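Local coordinates for protein 3-dehydroshikimate dehydratase (Pseudomonas putida, PDB 5HMQ) that uses a divalent metal ion to convert 3-dehydroshikimate to protocatechuate, a common intermediate of quinate and shikimate breakdown, at residues L364-L378 and D407-A419. Sequence-based numbering, arbitrary orientation.
Sequences LCATALRVKDQQAAL and DGSLLYLVEQGTA
Ala366 to Arg370 pair with Leu410 to Val414 as parallel strands. Six backbone hydrogen bonds join them, from Leu410 N to Cys365 O (3.2 Å) to Val371 N to Val414 O (3.0 Å). Packing is tight on the face of Ala366, Ala368 and Tyr412. Tyr412 CG lies anti to its carbonyl carbon (chi1 -51°), which brings the ring beside Ala366 and Ala368. Ala368 CB sits at its edge, and Ala366 CB is 3.4 Å from Tyr412 CE2. The phenol OH hydrogen-bonds Glu302 OE1 on neighbouring strand 295-304. On the other face Leu413 reaches the helix after strand 364-371, with Leu413 CD1 3.9 Å from both Ala377 CB and Leu378 CB. The Glu415 and Gln416 end is looser and more exposed. Gln416 NE2 donates to Val371 O (2.9 Å) with that oxygen near its amide plane. Glu415 OE2 takes the straight bond from Gln374 N (2.6 Å, 173°), which approaches from above the carboxylate plane. Asp373 caps the same helix through Ala376 N. The contact joins two strands and a helix of the first VOC module. Two carboxylates at the helix start probably suit its dipole, although Asp373 OD1 and Glu415 OE2 lie 4.2 Å apart and may raise each other's pKa.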
# COMPACT_ATOMS: atom_id res chain seq x y z
N LEU C 364 -9.09 0.62 -19.80
CA LEU C 364 -10.27 1.47 -19.75
C LEU C 364 -9.88 2.79 -19.08
O LEU C 364 -9.59 2.83 -17.88
CB LEU C 364 -11.40 0.80 -18.99
CG LEU C 364 -12.73 1.56 -18.95
CD1 LEU C 364 -13.39 1.53 -20.32
CD2 LEU C 364 -13.66 0.99 -17.90
N CYS C 365 -9.85 3.86 -19.86
CA CYS C 365 -9.47 5.16 -19.34
C CYS C 365 -10.66 6.01 -18.91
O CYS C 365 -10.47 7.02 -18.24
CB CYS C 365 -8.64 5.94 -20.38
SG CYS C 365 -9.53 6.38 -21.88
N ALA C 366 -11.88 5.62 -19.29
CA ALA C 366 -13.05 6.39 -18.88
C ALA C 366 -14.31 5.57 -19.10
O ALA C 366 -14.35 4.67 -19.95
CB ALA C 366 -13.14 7.71 -19.65
N THR C 367 -15.34 5.89 -18.32
CA THR C 367 -16.67 5.32 -18.47
C THR C 367 -17.69 6.44 -18.44
O THR C 367 -17.70 7.24 -17.50
CB THR C 367 -16.98 4.31 -17.36
OG1 THR C 367 -16.04 3.22 -17.42
CG2 THR C 367 -18.39 3.76 -17.51
N ALA C 368 -18.53 6.50 -19.47
CA ALA C 368 -19.66 7.42 -19.47
C ALA C 368 -20.87 6.72 -18.88
O ALA C 368 -21.26 5.63 -19.33
CB ALA C 368 -19.97 7.91 -20.88
N LEU C 369 -21.46 7.34 -17.86
CA LEU C 369 -22.63 6.81 -17.19
C LEU C 369 -23.87 7.54 -17.68
O LEU C 369 -23.85 8.77 -17.85
CB LEU C 369 -22.49 6.96 -15.68
CG LEU C 369 -21.15 6.56 -15.07
CD1 LEU C 369 -21.09 7.04 -13.63
CD2 LEU C 369 -20.91 5.04 -15.16
N ARG C 370 -24.96 6.80 -17.88
CA ARG C 370 -26.24 7.41 -18.22
C ARG C 370 -26.90 7.88 -16.94
O ARG C 370 -27.36 7.07 -16.14
CB ARG C 370 -27.14 6.43 -18.96
CG ARG C 370 -26.77 6.18 -20.41
CD ARG C 370 -27.97 5.68 -21.18
NE ARG C 370 -27.60 5.21 -22.51
CZ ARG C 370 -27.47 3.93 -22.85
NH1 ARG C 370 -27.67 2.98 -21.95
NH2 ARG C 370 -27.13 3.60 -24.09
N VAL C 371 -26.95 9.19 -16.74
CA VAL C 371 -27.56 9.78 -15.55
C VAL C 371 -28.79 10.57 -15.98
O VAL C 371 -28.79 11.22 -17.03
CB VAL C 371 -26.57 10.67 -14.78
CG1 VAL C 371 -25.41 9.83 -14.25
CG2 VAL C 371 -26.05 11.81 -15.65
N LYS C 372 -29.85 10.49 -15.16
CA LYS C 372 -31.07 11.22 -15.47
C LYS C 372 -30.93 12.70 -15.17
O LYS C 372 -31.37 13.54 -15.96
CB LYS C 372 -32.25 10.63 -14.69
CG LYS C 372 -33.57 11.31 -14.98
CD LYS C 372 -34.72 10.56 -14.35
CE LYS C 372 -36.05 11.11 -14.81
NZ LYS C 372 -37.11 10.07 -14.74
N ASP C 373 -30.32 13.04 -14.04
CA ASP C 373 -30.12 14.42 -13.62
C ASP C 373 -28.61 14.68 -13.60
O ASP C 373 -27.92 14.34 -12.64
CB ASP C 373 -30.75 14.67 -12.25
CG ASP C 373 -30.86 16.14 -11.91
OD1 ASP C 373 -30.15 16.96 -12.53
OD2 ASP C 373 -31.66 16.48 -11.01
N GLN C 374 -28.11 15.29 -14.68
CA GLN C 374 -26.67 15.50 -14.82
C GLN C 374 -26.14 16.47 -13.77
O GLN C 374 -25.08 16.24 -13.18
CB GLN C 374 -26.36 16.01 -16.22
CG GLN C 374 -24.98 16.60 -16.40
CD GLN C 374 -24.80 17.23 -17.76
OE1 GLN C 374 -24.49 16.55 -18.74
NE2 GLN C 374 -25.00 18.54 -17.84
N GLN C 375 -26.87 17.56 -13.51
CA GLN C 375 -26.38 18.56 -12.56
C GLN C 375 -26.41 18.03 -11.13
O GLN C 375 -25.55 18.39 -10.32
CB GLN C 375 -27.19 19.85 -12.68
CG GLN C 375 -26.87 20.66 -13.92
CD GLN C 375 -25.41 21.07 -14.00
OE1 GLN C 375 -24.89 21.73 -13.10
NE2 GLN C 375 -24.74 20.67 -15.08
N ALA C 376 -27.41 17.20 -10.79
CA ALA C 376 -27.45 16.61 -9.46
C ALA C 376 -26.26 15.68 -9.24
O ALA C 376 -25.66 15.68 -8.15
CB ALA C 376 -28.76 15.85 -9.27
N ALA C 377 -25.91 14.87 -10.24
CA ALA C 377 -24.75 14.00 -10.11
C ALA C 377 -23.47 14.80 -9.94
O ALA C 377 -22.63 14.47 -9.10
CB ALA C 377 -24.65 13.08 -11.33
N LEU C 378 -23.32 15.88 -10.71
CA LEU C 378 -22.12 16.70 -10.61
C LEU C 378 -22.03 17.41 -9.26
O LEU C 378 -20.96 17.47 -8.65
CB LEU C 378 -22.07 17.72 -11.75
CG LEU C 378 -20.90 18.70 -11.67
CD1 LEU C 378 -19.59 17.95 -11.80
CD2 LEU C 378 -21.02 19.77 -12.74
N ASP C 407 -8.06 6.58 -9.54
CA ASP C 407 -6.89 6.47 -10.39
C ASP C 407 -6.92 7.64 -11.35
O ASP C 407 -7.36 8.73 -10.98
CB ASP C 407 -6.86 5.11 -11.10
CG ASP C 407 -8.01 4.94 -12.08
OD1 ASP C 407 -9.09 5.52 -11.85
OD2 ASP C 407 -7.85 4.19 -13.07
N GLY C 408 -6.46 7.46 -12.58
CA GLY C 408 -6.51 8.59 -13.49
C GLY C 408 -7.75 8.65 -14.35
O GLY C 408 -8.01 9.69 -14.97
N SER C 409 -8.54 7.58 -14.37
CA SER C 409 -9.71 7.49 -15.23
C SER C 409 -10.81 8.48 -14.82
O SER C 409 -10.88 8.97 -13.69
CB SER C 409 -10.27 6.07 -15.20
OG SER C 409 -10.61 5.67 -13.89
N LEU C 410 -11.68 8.75 -15.79
CA LEU C 410 -12.75 9.73 -15.71
C LEU C 410 -14.11 9.05 -15.74
O LEU C 410 -14.26 7.94 -16.26
CB LEU C 410 -12.65 10.74 -16.86
CG LEU C 410 -11.35 11.54 -16.94
CD1 LEU C 410 -11.39 12.51 -18.11
CD2 LEU C 410 -11.09 12.27 -15.63
N LEU C 411 -15.11 9.72 -15.16
CA LEU C 411 -16.51 9.30 -15.24
C LEU C 411 -17.31 10.44 -15.86
O LEU C 411 -17.51 11.48 -15.22
CB LEU C 411 -17.05 8.94 -13.86
CG LEU C 411 -16.46 7.72 -13.15
CD1 LEU C 411 -16.93 7.66 -11.71
CD2 LEU C 411 -16.86 6.44 -13.88
N TYR C 412 -17.77 10.24 -17.09
CA TYR C 412 -18.58 11.24 -17.77
C TYR C 412 -20.04 11.14 -17.33
O TYR C 412 -20.59 10.04 -17.21
CB TYR C 412 -18.50 11.09 -19.28
CG TYR C 412 -17.11 11.02 -19.85
CD1 TYR C 412 -16.25 12.10 -19.79
CD2 TYR C 412 -16.67 9.87 -20.50
CE1 TYR C 412 -14.98 12.04 -20.32
CE2 TYR C 412 -15.41 9.80 -21.04
CZ TYR C 412 -14.56 10.88 -20.95
OH TYR C 412 -13.30 10.80 -21.49
N LEU C 413 -20.66 12.29 -17.11
CA LEU C 413 -22.06 12.37 -16.70
C LEU C 413 -22.88 12.74 -17.93
O LEU C 413 -23.02 13.92 -18.27
CB LEU C 413 -22.24 13.38 -15.57
CG LEU C 413 -21.29 13.18 -14.38
CD1 LEU C 413 -21.51 14.25 -13.33
CD2 LEU C 413 -21.47 11.79 -13.79
N VAL C 414 -23.43 11.73 -18.61
CA VAL C 414 -24.13 11.92 -19.87
C VAL C 414 -25.63 11.91 -19.60
O VAL C 414 -26.17 10.92 -19.10
CB VAL C 414 -23.75 10.83 -20.89
CG1 VAL C 414 -24.54 11.02 -22.18
CG2 VAL C 414 -22.26 10.86 -21.16
N GLU C 415 -26.28 13.03 -19.92
CA GLU C 415 -27.73 13.14 -19.86
C GLU C 415 -28.32 12.88 -21.24
O GLU C 415 -27.98 13.57 -22.20
CB GLU C 415 -28.13 14.52 -19.34
CG GLU C 415 -29.39 14.53 -18.47
CD GLU C 415 -29.63 15.88 -17.82
OE1 GLU C 415 -29.71 16.89 -18.55
OE2 GLU C 415 -29.73 15.94 -16.58
N GLN C 416 -29.19 11.88 -21.32
CA GLN C 416 -30.07 11.63 -22.45
C GLN C 416 -30.78 12.90 -22.92
O GLN C 416 -31.36 13.63 -22.12
CB GLN C 416 -31.11 10.56 -22.06
CG GLN C 416 -31.84 10.79 -20.71
CD GLN C 416 -30.91 10.83 -19.50
OE1 GLN C 416 -29.90 10.13 -19.46
NE2 GLN C 416 -31.22 11.70 -18.55
N GLY C 417 -30.75 13.18 -24.23
CA GLY C 417 -30.12 12.32 -25.22
C GLY C 417 -30.45 12.79 -26.62
O GLY C 417 -29.97 12.23 -27.61
N THR C 418 -31.28 13.83 -26.71
CA THR C 418 -31.61 14.46 -27.97
C THR C 418 -32.40 13.61 -28.93
O THR C 418 -33.64 13.56 -28.87
N ALA C 419 -31.70 12.92 -29.83
CA ALA C 419 -32.30 12.20 -30.94
C ALA C 419 -31.90 12.76 -32.30
O ALA C 419 -31.90 12.03 -33.29